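Local coordinates for ABC transporter, substrate binding protein (Mannopine) (Agrobacterium fabrum, PDB 5L9S), which probably captures the opine mannopine in the periplasm and delivers it to an ABC transporter for uptake, at residues Ser108-Leu113 with Ala231-Asp236; Ser141-Asp146 with Val187-Gly192; Phe145-Arg150 with Ala312-Leu317; Arg150-Ala155 with Arg176-Leu181. One frame throughout, in Å; residues are numbered along the deposited sequence.

Contact 1. Residues Ser108-Leu113 with Ala231-Asp236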
loop_
_atom_site.group_PDB
_atom_site.type_symbol
_atom_site.label_atom_id
_atom_site.label_comp_id
_atom_site.label_asym_id
_atom_site.label_seq_id
_atom_site.Cartn_x
_atom_site.Cartn_y
_atom_site.Cartn_z
ATOM N N SER A 108 -0.705 -3.174 4.374
ATOM C CA SER A 108 -0.064 -2.852 3.095
ATOM C C SER A 108 -0.634 -3.675 1.937
ATOM O O SER A 108 -1.131 -4.785 2.109
ATOM C CB SER A 108 1.457 -2.966 3.174
ATOM O OG SER A 108 2.056 -2.017 4.035
ATOM N N THR A 109 -0.577 -3.104 0.763
ATOM C CA THR A 109 -1.126 -3.705 -0.415
ATOM C C THR A 109 0.004 -3.849 -1.417
ATOM O O THR A 109 0.975 -3.088 -1.378
ATOM C CB THR A 109 -2.396 -2.910 -0.817
ATOM O OG1 THR A 109 -3.448 -3.393 0.020
ATOM C CG2 THR A 109 -2.826 -3.138 -2.238
ATOM N N SER A 110 -0.097 -4.853 -2.277
ATOM C CA SER A 110 0.916 -5.120 -3.272
ATOM C C SER A 110 0.517 -4.678 -4.675
ATOM O O SER A 110 -0.655 -4.711 -5.048
ATOM C CB SER A 110 1.283 -6.602 -3.272
ATOM O OG SER A 110 1.902 -7.010 -2.063
ATOM N N THR A 111 1.513 -4.232 -5.432
ATOM C CA THR A 111 1.429 -3.885 -6.849
ATOM C C THR A 111 2.524 -4.789 -7.393
ATOM O O THR A 111 3.669 -4.703 -6.969
ATOM C CB THR A 111 1.654 -2.377 -7.139
ATOM O OG1 THR A 111 0.768 -1.581 -6.349
ATOM C CG2 THR A 111 1.389 -2.033 -8.586
ATOM N N LEU A 112 2.140 -5.752 -8.203
ATOM C CA LEU A 112 3.088 -6.737 -8.678
ATOM C C LEU A 112 2.891 -7.134 -10.126
ATOM O O LEU A 112 1.961 -6.674 -10.791
ATOM C CB LEU A 112 3.036 -8.005 -7.772
ATOM C CG LEU A 112 1.697 -8.523 -7.200
ATOM C CD1 LEU A 112 0.648 -8.818 -8.288
ATOM C CD2 LEU A 112 1.934 -9.742 -6.410
ATOM N N LEU A 113 3.762 -8.034 -10.576
ATOM C CA LEU A 113 3.772 -8.624 -11.884
ATOM C C LEU A 113 2.751 -9.741 -11.878
ATOM O O LEU A 113 2.853 -10.679 -11.091
ATOM C CB LEU A 113 5.184 -9.179 -12.176
ATOM C CG LEU A 113 5.360 -10.012 -13.456
ATOM C CD1 LEU A 113 5.161 -9.195 -14.667
ATOM C CD2 LEU A 113 6.704 -10.600 -13.504
ATOM N N ALA A 231 7.844 -7.087 -6.012
ATOM C CA ALA A 231 6.500 -6.542 -5.775
ATOM C C ALA A 231 6.602 -5.289 -4.905
ATOM O O ALA A 231 7.456 -5.214 -4.034
ATOM C CB ALA A 231 5.629 -7.579 -5.079
ATOM N N PHE A 232 5.763 -4.294 -5.164
ATOM C CA PHE A 232 5.768 -3.059 -4.394
ATOM C C PHE A 232 4.733 -3.129 -3.263
ATOM O O PHE A 232 3.526 -3.204 -3.523
ATOM C CB PHE A 232 5.579 -1.847 -5.318
ATOM C CG PHE A 232 6.591 -1.796 -6.444
ATOM C CD1 PHE A 232 7.853 -1.229 -6.251
ATOM C CD2 PHE A 232 6.285 -2.310 -7.703
ATOM C CE1 PHE A 232 8.800 -1.214 -7.283
ATOM C CE2 PHE A 232 7.233 -2.279 -8.739
ATOM C CZ PHE A 232 8.484 -1.746 -8.517
ATOM N N LEU A 233 5.216 -3.149 -2.008
ATOM C CA LEU A 233 4.359 -3.199 -0.812
ATOM C C LEU A 233 4.177 -1.825 -0.241
ATOM O O LEU A 233 5.094 -1.284 0.358
ATOM C CB LEU A 233 4.909 -4.167 0.236
ATOM C CG LEU A 233 3.930 -4.609 1.320
ATOM C CD1 LEU A 233 2.855 -5.529 0.775
ATOM C CD2 LEU A 233 4.657 -5.267 2.455
ATOM N N VAL A 234 3.015 -1.227 -0.502
ATOM C CA VAL A 234 2.676 0.141 -0.101
ATOM C C VAL A 234 1.407 0.092 0.722
ATOM O O VAL A 234 0.409 -0.488 0.299
ATOM C CB VAL A 234 2.518 1.089 -1.344
ATOM C CG1 VAL A 234 2.283 2.539 -0.923
ATOM C CG2 VAL A 234 3.731 1.012 -2.269
ATOM N N GLY A 235 1.422 0.738 1.864
ATOM C CA GLY A 235 0.223 0.767 2.685
ATOM C C GLY A 235 -0.205 2.101 3.251
ATOM O O GLY A 235 0.198 3.173 2.781
ATOM N N ASP A 236 -1.093 2.003 4.243
ATOM C CA ASP A 236 -1.705 3.107 4.966
ATOM C C ASP A 236 -1.136 3.210 6.351
ATOM O O ASP A 236 -0.836 2.190 6.976
ATOM C CB ASP A 236 -3.242 2.919 5.057
ATOM C CG ASP A 236 -4.030 3.145 3.766
ATOM O OD1 ASP A 236 -3.396 3.354 2.698
ATOM O OD2 ASP A 236 -5.278 3.114 3.823
HETATM O O HOH W 1 1.604 -1.114 -3.913
#

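Contact 2. Residues Ser141-Asp146 with Val187-Gly192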
loop_
_atom_site.group_PDB
_atom_site.type_symbol
_atom_site.label_atom_id
_atom_site.label_comp_id
_atom_site.label_asym_id
_atom_site.label_seq_id
_atom_site.Cartn_x
_atom_site.Cartn_y
_atom_site.Cartn_z
ATOM N N SER A 141 0.873 -4.302 -19.809
ATOM C CA SER A 141 -0.027 -3.352 -19.161
ATOM C C SER A 141 0.647 -2.735 -17.954
ATOM O O SER A 141 1.280 -3.443 -17.165
ATOM C CB SER A 141 -1.337 -4.024 -18.762
ATOM O OG SER A 141 -2.160 -3.134 -18.027
ATOM N N PHE A 142 0.552 -1.407 -17.833
ATOM C CA PHE A 142 1.104 -0.686 -16.686
ATOM C C PHE A 142 0.075 0.306 -16.242
ATOM O O PHE A 142 -0.638 0.812 -17.106
ATOM C CB PHE A 142 2.364 0.107 -17.070
ATOM C CG PHE A 142 3.672 -0.631 -17.067
ATOM C CD1 PHE A 142 4.261 -1.028 -15.873
ATOM C CD2 PHE A 142 4.348 -0.881 -18.256
ATOM C CE1 PHE A 142 5.485 -1.704 -15.869
ATOM C CE2 PHE A 142 5.570 -1.558 -18.252
ATOM C CZ PHE A 142 6.136 -1.957 -17.057
ATOM N N PRO A 143 0.019 0.693 -14.942
ATOM C CA PRO A 143 -0.916 1.763 -14.557
ATOM C C PRO A 143 -0.500 3.106 -15.140
ATOM O O PRO A 143 0.680 3.381 -15.379
ATOM C CB PRO A 143 -0.840 1.801 -13.040
ATOM C CG PRO A 143 0.444 1.174 -12.687
ATOM C CD PRO A 143 0.798 0.209 -13.781
ATOM N N ASN A 144 -1.490 3.913 -15.417
ATOM C CA ASN A 144 -1.303 5.263 -15.895
ATOM C C ASN A 144 -2.109 6.203 -15.020
ATOM O O ASN A 144 -3.162 6.727 -15.403
ATOM C CB ASN A 144 -1.587 5.421 -17.393
ATOM C CG ASN A 144 -1.578 6.861 -17.863
ATOM O OD1 ASN A 144 -0.679 7.654 -17.528
ATOM N ND2 ASN A 144 -2.627 7.239 -18.579
ATOM N N PHE A 145 -1.640 6.315 -13.790
ATOM C CA PHE A 145 -2.135 7.270 -12.823
ATOM C C PHE A 145 -0.950 8.206 -12.602
ATOM O O PHE A 145 0.175 7.872 -13.019
ATOM C CB PHE A 145 -2.722 6.641 -11.541
ATOM C CG PHE A 145 -2.148 5.348 -11.002
ATOM C CD1 PHE A 145 -0.793 5.246 -10.689
ATOM C CD2 PHE A 145 -2.986 4.278 -10.680
ATOM C CE1 PHE A 145 -0.284 4.079 -10.119
ATOM C CE2 PHE A 145 -2.474 3.117 -10.110
ATOM C CZ PHE A 145 -1.129 3.031 -9.822
ATOM N N ASP A 146 -1.224 9.411 -12.075
ATOM C CA ASP A 146 -0.303 10.537 -11.939
ATOM C C ASP A 146 1.099 10.224 -11.371
ATOM O O ASP A 146 2.057 10.816 -11.879
ATOM C CB ASP A 146 -0.958 11.686 -11.174
ATOM C CG ASP A 146 -1.995 12.416 -12.017
ATOM O OD1 ASP A 146 -1.642 12.884 -13.132
ATOM O OD2 ASP A 146 -3.153 12.525 -11.566
ATOM N N VAL A 187 -2.246 -1.582 -22.848
ATOM C CA VAL A 187 -3.139 -1.144 -21.782
ATOM C C VAL A 187 -2.410 -0.222 -20.788
ATOM O O VAL A 187 -1.421 -0.618 -20.172
ATOM C CB VAL A 187 -3.845 -2.367 -21.076
ATOM C CG1 VAL A 187 -4.685 -1.927 -19.874
ATOM C CG2 VAL A 187 -4.694 -3.183 -22.055
ATOM N N TRP A 188 -2.924 0.992 -20.625
ATOM C CA TRP A 188 -2.445 1.961 -19.649
ATOM C C TRP A 188 -3.631 2.200 -18.736
ATOM O O TRP A 188 -4.416 3.128 -18.958
ATOM C CB TRP A 188 -2.007 3.252 -20.333
ATOM C CG TRP A 188 -0.730 3.149 -21.102
ATOM C CD1 TRP A 188 -0.590 3.187 -22.456
ATOM C CD2 TRP A 188 0.603 3.066 -20.558
ATOM N NE1 TRP A 188 0.743 3.115 -22.794
ATOM C CE2 TRP A 188 1.498 3.066 -21.648
ATOM C CE3 TRP A 188 1.126 3.032 -19.255
ATOM C CZ2 TRP A 188 2.885 2.981 -21.480
ATOM C CZ3 TRP A 188 2.503 2.980 -19.090
ATOM C CH2 TRP A 188 3.365 2.939 -20.194
ATOM N N TRP A 189 -3.825 1.299 -17.773
ATOM C CA TRP A 189 -4.978 1.344 -16.867
ATOM C C TRP A 189 -4.925 2.485 -15.829
ATOM O O TRP A 189 -3.932 2.682 -15.132
ATOM C CB TRP A 189 -5.226 -0.018 -16.183
ATOM C CG TRP A 189 -4.145 -0.516 -15.254
ATOM C CD1 TRP A 189 -3.133 -1.372 -15.572
ATOM C CD2 TRP A 189 -4.082 -0.334 -13.829
ATOM N NE1 TRP A 189 -2.432 -1.718 -14.447
ATOM C CE2 TRP A 189 -2.980 -1.081 -13.364
ATOM C CE3 TRP A 189 -4.818 0.433 -12.903
ATOM C CZ2 TRP A 189 -2.594 -1.088 -12.014
ATOM C CZ3 TRP A 189 -4.446 0.409 -11.567
ATOM C CH2 TRP A 189 -3.341 -0.339 -11.135
ATOM N N ARG A 190 -6.032 3.216 -15.708
ATOM C CA ARG A 190 -6.118 4.307 -14.741
ATOM C C ARG A 190 -6.831 3.832 -13.468
ATOM O O ARG A 190 -6.512 4.291 -12.365
ATOM C CB ARG A 190 -6.768 5.548 -15.372
ATOM C CG ARG A 190 -6.511 6.816 -14.575
ATOM C CD ARG A 190 -6.390 8.071 -15.419
ATOM N NE ARG A 190 -5.266 8.897 -14.973
ATOM C CZ ARG A 190 -5.239 9.612 -13.848
ATOM N NH1 ARG A 190 -6.285 9.618 -13.028
ATOM N NH2 ARG A 190 -4.166 10.322 -13.534
ATOM N N THR A 191 -7.732 2.846 -13.633
ATOM C CA THR A 191 -8.563 2.225 -12.593
ATOM C C THR A 191 -8.281 0.714 -12.497
ATOM O O THR A 191 -7.880 0.094 -13.486
ATOM C CB THR A 191 -10.048 2.480 -13.007
ATOM O OG1 THR A 191 -10.282 3.885 -13.086
ATOM C CG2 THR A 191 -11.062 1.888 -12.073
ATOM N N GLY A 192 -8.570 0.135 -11.327
ATOM C CA GLY A 192 -8.503 -1.304 -11.098
ATOM C C GLY A 192 -9.484 -2.037 -11.994
ATOM O O GLY A 192 -9.151 -3.092 -12.547
#

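Contact 3. Residues Phe145-Arg150 with Ala312-Leu317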
loop_
_atom_site.group_PDB
_atom_site.type_symbol
_atom_site.label_atom_id
_atom_site.label_comp_id
_atom_site.label_asym_id
_atom_site.label_seq_id
_atom_site.Cartn_x
_atom_site.Cartn_y
_atom_site.Cartn_z
ATOM N N PHE A 145 -1.640 6.315 -13.790
ATOM C CA PHE A 145 -2.135 7.270 -12.823
ATOM C C PHE A 145 -0.950 8.206 -12.602
ATOM O O PHE A 145 0.175 7.872 -13.019
ATOM C CB PHE A 145 -2.722 6.641 -11.541
ATOM C CG PHE A 145 -2.148 5.348 -11.002
ATOM C CD1 PHE A 145 -0.793 5.246 -10.689
ATOM C CD2 PHE A 145 -2.986 4.278 -10.680
ATOM C CE1 PHE A 145 -0.284 4.079 -10.119
ATOM C CE2 PHE A 145 -2.474 3.117 -10.110
ATOM C CZ PHE A 145 -1.129 3.031 -9.822
ATOM N N ASP A 146 -1.224 9.411 -12.075
ATOM C CA ASP A 146 -0.303 10.537 -11.939
ATOM C C ASP A 146 1.099 10.224 -11.371
ATOM O O ASP A 146 2.057 10.816 -11.879
ATOM C CB ASP A 146 -0.958 11.686 -11.174
ATOM C CG ASP A 146 -1.995 12.416 -12.017
ATOM O OD1 ASP A 146 -1.642 12.884 -13.132
ATOM O OD2 ASP A 146 -3.153 12.525 -11.566
ATOM N N ASP A 147 1.264 9.314 -10.393
ATOM C CA ASP A 147 2.646 9.043 -9.970
ATOM C C ASP A 147 3.188 7.773 -10.623
ATOM O O ASP A 147 2.643 6.689 -10.413
ATOM C CB ASP A 147 2.867 9.052 -8.440
ATOM C CG ASP A 147 4.319 9.273 -7.986
ATOM O OD1 ASP A 147 5.235 8.663 -8.585
ATOM O OD2 ASP A 147 4.526 9.985 -6.977
ATOM N N PRO A 148 4.293 7.908 -11.396
ATOM C CA PRO A 148 4.869 6.741 -12.082
ATOM C C PRO A 148 5.993 5.989 -11.337
ATOM O O PRO A 148 6.637 5.119 -11.938
ATOM C CB PRO A 148 5.462 7.402 -13.323
ATOM C CG PRO A 148 5.991 8.710 -12.812
ATOM C CD PRO A 148 5.016 9.151 -11.768
ATOM N N TRP A 149 6.298 6.361 -10.089
ATOM C CA TRP A 149 7.467 5.820 -9.399
ATOM C C TRP A 149 7.594 4.283 -9.456
ATOM O O TRP A 149 8.723 3.791 -9.615
ATOM C CB TRP A 149 7.590 6.351 -7.959
ATOM C CG TRP A 149 6.671 5.750 -6.934
ATOM C CD1 TRP A 149 5.465 6.245 -6.507
ATOM C CD2 TRP A 149 6.913 4.559 -6.164
ATOM N NE1 TRP A 149 4.936 5.428 -5.536
ATOM C CE2 TRP A 149 5.807 4.386 -5.303
ATOM C CE3 TRP A 149 7.953 3.602 -6.135
ATOM C CZ2 TRP A 149 5.743 3.338 -4.382
ATOM C CZ3 TRP A 149 7.876 2.558 -5.231
ATOM C CH2 TRP A 149 6.804 2.455 -4.344
ATOM N N ARG A 150 6.455 3.532 -9.346
ATOM C CA ARG A 150 6.450 2.067 -9.402
ATOM C C ARG A 150 6.712 1.554 -10.816
ATOM O O ARG A 150 7.236 0.467 -10.980
ATOM C CB ARG A 150 5.119 1.512 -8.915
ATOM C CG ARG A 150 4.922 1.466 -7.415
ATOM C CD ARG A 150 3.594 0.806 -7.287
ATOM N NE ARG A 150 2.684 1.405 -6.312
ATOM C CZ ARG A 150 2.050 2.558 -6.458
ATOM N NH1 ARG A 150 2.297 3.332 -7.510
ATOM N NH2 ARG A 150 1.219 2.981 -5.525
ATOM N N ALA A 312 9.977 14.331 -2.280
ATOM C CA ALA A 312 10.901 15.354 -2.761
ATOM C C ALA A 312 10.949 15.442 -4.286
ATOM O O ALA A 312 11.105 16.553 -4.819
ATOM C CB ALA A 312 12.299 15.099 -2.219
ATOM N N ASN A 313 10.813 14.291 -4.990
ATOM C CA ASN A 313 10.906 14.273 -6.450
ATOM C C ASN A 313 9.552 14.138 -7.168
ATOM O O ASN A 313 9.524 14.031 -8.393
ATOM C CB ASN A 313 11.897 13.207 -6.905
ATOM C CG ASN A 313 13.299 13.465 -6.424
ATOM O OD1 ASN A 313 14.074 14.183 -7.057
ATOM N ND2 ASN A 313 13.655 12.907 -5.278
ATOM N N MET A 314 8.450 14.249 -6.423
ATOM C CA MET A 314 7.067 14.146 -6.902
ATOM C C MET A 314 6.701 15.045 -8.106
ATOM O O MET A 314 6.181 14.525 -9.098
ATOM C CB MET A 314 6.090 14.397 -5.747
ATOM C CG MET A 314 5.170 13.248 -5.490
ATOM S SD MET A 314 4.098 13.051 -6.914
ATOM C CE MET A 314 2.587 12.460 -6.088
ATOM N N GLY A 315 6.930 16.359 -7.983
ATOM C CA GLY A 315 6.630 17.338 -9.026
ATOM C C GLY A 315 7.315 17.024 -10.337
ATOM O O GLY A 315 6.658 16.908 -11.377
ATOM N N MET A 316 8.646 16.824 -10.266
ATOM C CA MET A 316 9.517 16.457 -11.383
ATOM C C MET A 316 8.980 15.209 -12.095
ATOM O O MET A 316 8.875 15.228 -13.322
ATOM C CB MET A 316 10.962 16.223 -10.876
ATOM C CG MET A 316 11.993 16.034 -11.974
ATOM S SD MET A 316 12.351 14.284 -12.310
ATOM C CE MET A 316 13.894 14.441 -13.257
ATOM N N LEU A 317 8.617 14.151 -11.321
ATOM C CA LEU A 317 8.120 12.868 -11.823
ATOM C C LEU A 317 6.837 12.980 -12.637
ATOM O O LEU A 317 6.801 12.488 -13.766
ATOM C CB LEU A 317 7.949 11.838 -10.687
ATOM C CG LEU A 317 9.196 11.294 -9.986
ATOM C CD1 LEU A 317 8.803 10.222 -8.968
ATOM C CD2 LEU A 317 10.201 10.746 -10.976
#

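Contact 4. Residues Arg150-Ala155 with Arg176-Leu181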
loop_
_atom_site.group_PDB
_atom_site.type_symbol
_atom_site.label_atom_id
_atom_site.label_comp_id
_atom_site.label_asym_id
_atom_site.label_seq_id
_atom_site.Cartn_x
_atom_site.Cartn_y
_atom_site.Cartn_z
ATOM N N ARG A 150 6.455 3.532 -9.346
ATOM C CA ARG A 150 6.450 2.067 -9.402
ATOM C C ARG A 150 6.712 1.554 -10.816
ATOM O O ARG A 150 7.236 0.467 -10.980
ATOM C CB ARG A 150 5.119 1.512 -8.915
ATOM C CG ARG A 150 4.922 1.466 -7.415
ATOM C CD ARG A 150 3.594 0.806 -7.287
ATOM N NE ARG A 150 2.684 1.405 -6.312
ATOM C CZ ARG A 150 2.050 2.558 -6.458
ATOM N NH1 ARG A 150 2.297 3.332 -7.510
ATOM N NH2 ARG A 150 1.219 2.981 -5.525
ATOM N N VAL A 151 6.284 2.295 -11.834
ATOM C CA VAL A 151 6.518 1.931 -13.236
ATOM C C VAL A 151 8.028 2.126 -13.536
ATOM O O VAL A 151 8.652 1.258 -14.153
ATOM C CB VAL A 151 5.595 2.725 -14.204
ATOM C CG1 VAL A 151 6.003 2.542 -15.656
ATOM C CG2 VAL A 151 4.146 2.308 -14.023
ATOM N N LEU A 152 8.600 3.250 -13.061
ATOM C CA LEU A 152 10.010 3.618 -13.176
ATOM C C LEU A 152 10.913 2.655 -12.415
ATOM O O LEU A 152 11.898 2.175 -12.974
ATOM C CB LEU A 152 10.213 5.071 -12.688
ATOM C CG LEU A 152 9.525 6.186 -13.526
ATOM C CD1 LEU A 152 9.787 7.549 -12.931
ATOM C CD2 LEU A 152 10.004 6.180 -14.964
ATOM N N ALA A 153 10.552 2.334 -11.150
ATOM C CA ALA A 153 11.256 1.348 -10.322
ATOM C C ALA A 153 11.188 -0.076 -10.939
ATOM O O ALA A 153 12.186 -0.791 -10.857
ATOM C CB ALA A 153 10.710 1.358 -8.900
ATOM N N ALA A 154 10.057 -0.473 -11.591
ATOM C CA ALA A 154 9.961 -1.778 -12.280
ATOM C C ALA A 154 10.945 -1.802 -13.444
ATOM O O ALA A 154 11.605 -2.812 -13.639
ATOM C CB ALA A 154 8.547 -2.030 -12.797
ATOM N N ALA A 155 11.090 -0.669 -14.174
ATOM C CA ALA A 155 12.001 -0.514 -15.320
ATOM C C ALA A 155 13.426 -0.660 -14.873
ATOM O O ALA A 155 14.190 -1.385 -15.506
ATOM C CB ALA A 155 11.792 0.837 -15.993
ATOM N N ARG A 176 14.620 5.408 -20.301
ATOM C CA ARG A 176 15.383 4.778 -21.389
ATOM C C ARG A 176 14.898 3.316 -21.521
ATOM O O ARG A 176 14.599 2.867 -22.631
ATOM C CB ARG A 176 16.885 4.804 -21.049
ATOM C CG ARG A 176 17.820 5.409 -22.079
ATOM C CD ARG A 176 19.254 5.360 -21.532
ATOM N NE ARG A 176 19.474 6.486 -20.642
ATOM C CZ ARG A 176 20.201 6.507 -19.525
ATOM N NH1 ARG A 176 20.817 5.406 -19.094
ATOM N NH2 ARG A 176 20.309 7.625 -18.825
ATOM N N LYS A 177 14.765 2.608 -20.373
ATOM C CA LYS A 177 14.288 1.229 -20.318
ATOM C C LYS A 177 12.822 1.126 -20.766
ATOM O O LYS A 177 12.501 0.227 -21.558
ATOM C CB LYS A 177 14.516 0.599 -18.925
ATOM C CG LYS A 177 14.310 -0.936 -18.844
ATOM C CD LYS A 177 15.437 -1.742 -19.506
ATOM C CE LYS A 177 15.258 -3.231 -19.386
ATOM N NZ LYS A 177 16.173 -3.967 -20.299
ATOM N N LEU A 178 11.947 2.064 -20.288
ATOM C CA LEU A 178 10.527 2.108 -20.652
ATOM C C LEU A 178 10.288 2.245 -22.129
ATOM O O LEU A 178 9.333 1.652 -22.616
ATOM C CB LEU A 178 9.760 3.187 -19.909
ATOM C CG LEU A 178 9.137 2.714 -18.627
ATOM C CD1 LEU A 178 8.782 3.871 -17.740
ATOM C CD2 LEU A 178 7.928 1.816 -18.895
ATOM N N ASP A 179 11.153 3.013 -22.847
ATOM C CA ASP A 179 11.078 3.236 -24.299
ATOM C C ASP A 179 11.216 1.925 -25.087
ATOM O O ASP A 179 10.532 1.756 -26.097
ATOM C CB ASP A 179 12.105 4.303 -24.767
ATOM C CG ASP A 179 11.779 5.768 -24.446
ATOM O OD1 ASP A 179 10.617 6.194 -24.688
ATOM O OD2 ASP A 179 12.713 6.512 -24.044
ATOM N N GLU A 180 12.057 0.981 -24.596
ATOM C CA GLU A 180 12.271 -0.340 -25.202
ATOM C C GLU A 180 10.984 -1.166 -25.205
ATOM O O GLU A 180 10.763 -1.952 -26.133
ATOM C CB GLU A 180 13.325 -1.143 -24.429
ATOM C CG GLU A 180 14.720 -0.555 -24.409
ATOM C CD GLU A 180 15.744 -1.409 -23.682
ATOM O OE1 GLU A 180 16.827 -0.870 -23.357
ATOM O OE2 GLU A 180 15.468 -2.609 -23.429
ATOM N N LEU A 181 10.151 -0.993 -24.165
ATOM C CA LEU A 181 8.917 -1.745 -23.979
ATOM C C LEU A 181 7.640 -1.063 -24.479
ATOM O O LEU A 181 6.696 -1.769 -24.839
ATOM C CB LEU A 181 8.769 -2.112 -22.486
ATOM C CG LEU A 181 7.801 -3.242 -22.126
ATOM C CD1 LEU A 181 8.227 -4.580 -22.757
ATOM C CD2 LEU A 181 7.676 -3.373 -20.621
#

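Contact 1. Residues Ser108-Leu113 with Ala231-Asp236
Leu233, with CG anti to its backbone N (chi1 -163°), lays CG against CB of Ser108 at 3.5 Å and brings CD1 to 3.3 Å from OG of Ser110. Leu233 and Ser110 share one face of an antiparallel pair formed by strands 103-116 and 224-240, long central strands that probably belong to the hinge of a type 2 periplasmic binding protein fold. Ile302 touches the same leucine. Two hydrogen-bonded pairs hold the ribbon: Thr109 with Val234, and Thr111 with Phe232. Thr109 N reaches Val234 O at 2.8 Å from above the carbonyl plane, whereas the return bond from Val234 N lies nearly along the C=O axis of Thr109. Phe232 N binds Thr111 O at 2.8 Å, in the carbonyl plane and almost straight (167°). On the opposite face, Phe232 turns CG beside its backbone N and meets the ring of Trp127, while Arg150 and Ala153 of helix 149-158 touch it too. At the Gly235 end the strands draw close, Ser108 CA lying 3.7 Å from Gly235 CA, and Gly235 N is hydrogen-bonded to Glu66. Phe232 O is gripped twice, by Thr111 N at 3.0 Å and by a water that donates to it at 2.9 Å; the same water is hydrogen-bonded to Thr111 OG1 at 2.6 Å.

Contact 2. Residues Ser141-Asp146 with Val187-Gly192
Pro143 and Trp189 make the tight core where strand segments 141-143 and 187-189 run parallel in the sheet of the second lobe, 23° apart. CB of Pro143 sits over the face of the indole, 3.6 Å from the centroid of its six-membered ring, in a CH-pi contact. Phe145 adds an offset edge-to-face pair: its edge, led by CE2, is turned toward the Trp189 face, with the planes at 87°. Trp189 has CG in the crowded position between its backbone N and carbonyl carbon, which places CD1 3.2 Å from OG of Ser141 at the ring's in-plane edge, while NE1 gives its hydrogen to Gln208 O. Trp188 and Phe142 point to the other side of the sheet, with CZ3 of Trp188 3.5 Å from CB of Phe142. Asn144 N donates to Trp189 O at 2.7 Å in a nearly straight bond, although from above the carbonyl plane. Phe142 N reaches Val187 O at 3.2 Å, almost along the C=O axis, and Trp189 N gives a weak, bent bond to Phe142 O. Beyond the strands the contact loosens toward solvent. The exposed Arg190, bent at chi2 and chi3, passes one guanidinium face across CA of Phe145 and offers NH2 at its edge to OD2 of Asp146, a salt bridge at 3.1 Å whose hydrogen bond is weak, with carboxylate and guanidinium turned 68° apart. Such a bent, solvent-facing ion pair is probably screened, so the largely buried packing around Pro143 and Trp189 and the backbone bonds likely contribute more to the cohesion.

Contact 3. Residues Phe145-Arg150 with Ala312-Leu317
Asp147 closes an Asx turn at the start of helix 149-158 and meets the C-terminal helix 307-325 with the same carboxylate. CG stands anti to the backbone N (chi1 -159°), which carries the carboxylate toward the helix, and its two oxygens take different partners. OD1 turns back and uses its anti lone pair to accept the N-H of Trp149 at 2.9 Å, capping the helix start, while OD2 reaches out to SD of Met314 at 3.1 Å. The methionine gets there through an unusual shape: chi1 of -121° lies far from a staggered position, and bends at chi2 and chi3 bring the terminal CE to 3.3 Å from the same OD2. Leu317 has the more relaxed form, CG beside its backbone N and the chain then extended (chi2 -176°), and it crosses both Asp147 and Pro148 obliquely. Its CB packs on CD of the Pro148 ring at 4.1 Å. Ile310 and Trp321, from the turns before and after, touch Asp147 and Pro148 respectively. Trp149 puts CG between its backbone N and carbonyl carbon and sends its indole away from residues 312-317, though it still touches Ile310, with CB left 4.2 Å from CD1 of Leu317.

Contact 4. Residues Arg150-Ala155 with Arg176-Leu181
The flat groups stand at the margins here, since neither segment supplies an aromatic ring. The guanidinium of Arg150 has NE1 of Trp149 over one face, offset toward the rim, and Phe145 touches the same side chain. In the other helix the carboxylate of Glu180 meets NZ of Lys177 through OE2, in a weak salt bridge of 3.5 Å one turn along. Between these margins the contact is aliphatic. Helical segments 150-155 and 176-181 cross almost at a right angle (87°), their axes 9.4 Å apart at the closest, and Leu178 is the side chain that fills the crossing. Its CD1 lies 3.7 Å from CG1 of Val151 and 3.8 Å from CD2 of Leu152, so it touches two neighbouring residues of the facing helix, whose chains it meets at about a right angle. Its CG rests 4.2 Å from CB of Ala155, and the short alanine lets the backbones come nearest there, opposite Lys177. Lys177 brings CG, anti to the backbone N, 3.4 Å from Ala155 O; the bend at chi2 (73°) then carries the amine off to the side, toward Glu180 and, more weakly, Asp159. Trp321 and Trp324 of helix 307-325 also touch Leu178, and Trp131 packs on Ala155 while donating to Lys177 O. Because helices 149-158 and 171-181 lie in the chain between the parallel neighbours 140-143 and 185-189, they form the helical connection of a beta-alpha-beta crossover in the second lobe of the binding-protein fold.

Overall arrangement
Going from the N terminus, the first segment to be met is on strand 103-116, where contact 1 opens the loop that returns on strand 224-240 in the centre of the molecule. Within that loop, contact 2 joins strand 140-143 to strand 185-189, and contact 4, lying inside contact 2 in turn, brings together the two helices of the crossover. Contact 3 starts from the same stretch as contact 2, sharing Phe145 and Asp146, encloses contact 4, and crosses contact 1 because its partner lies in the C-terminal helix 307-325. Helix 149-158 is the common element: it serves contacts 3 and 4, and Arg150 and Trp149 pack against Phe232 of contact 1.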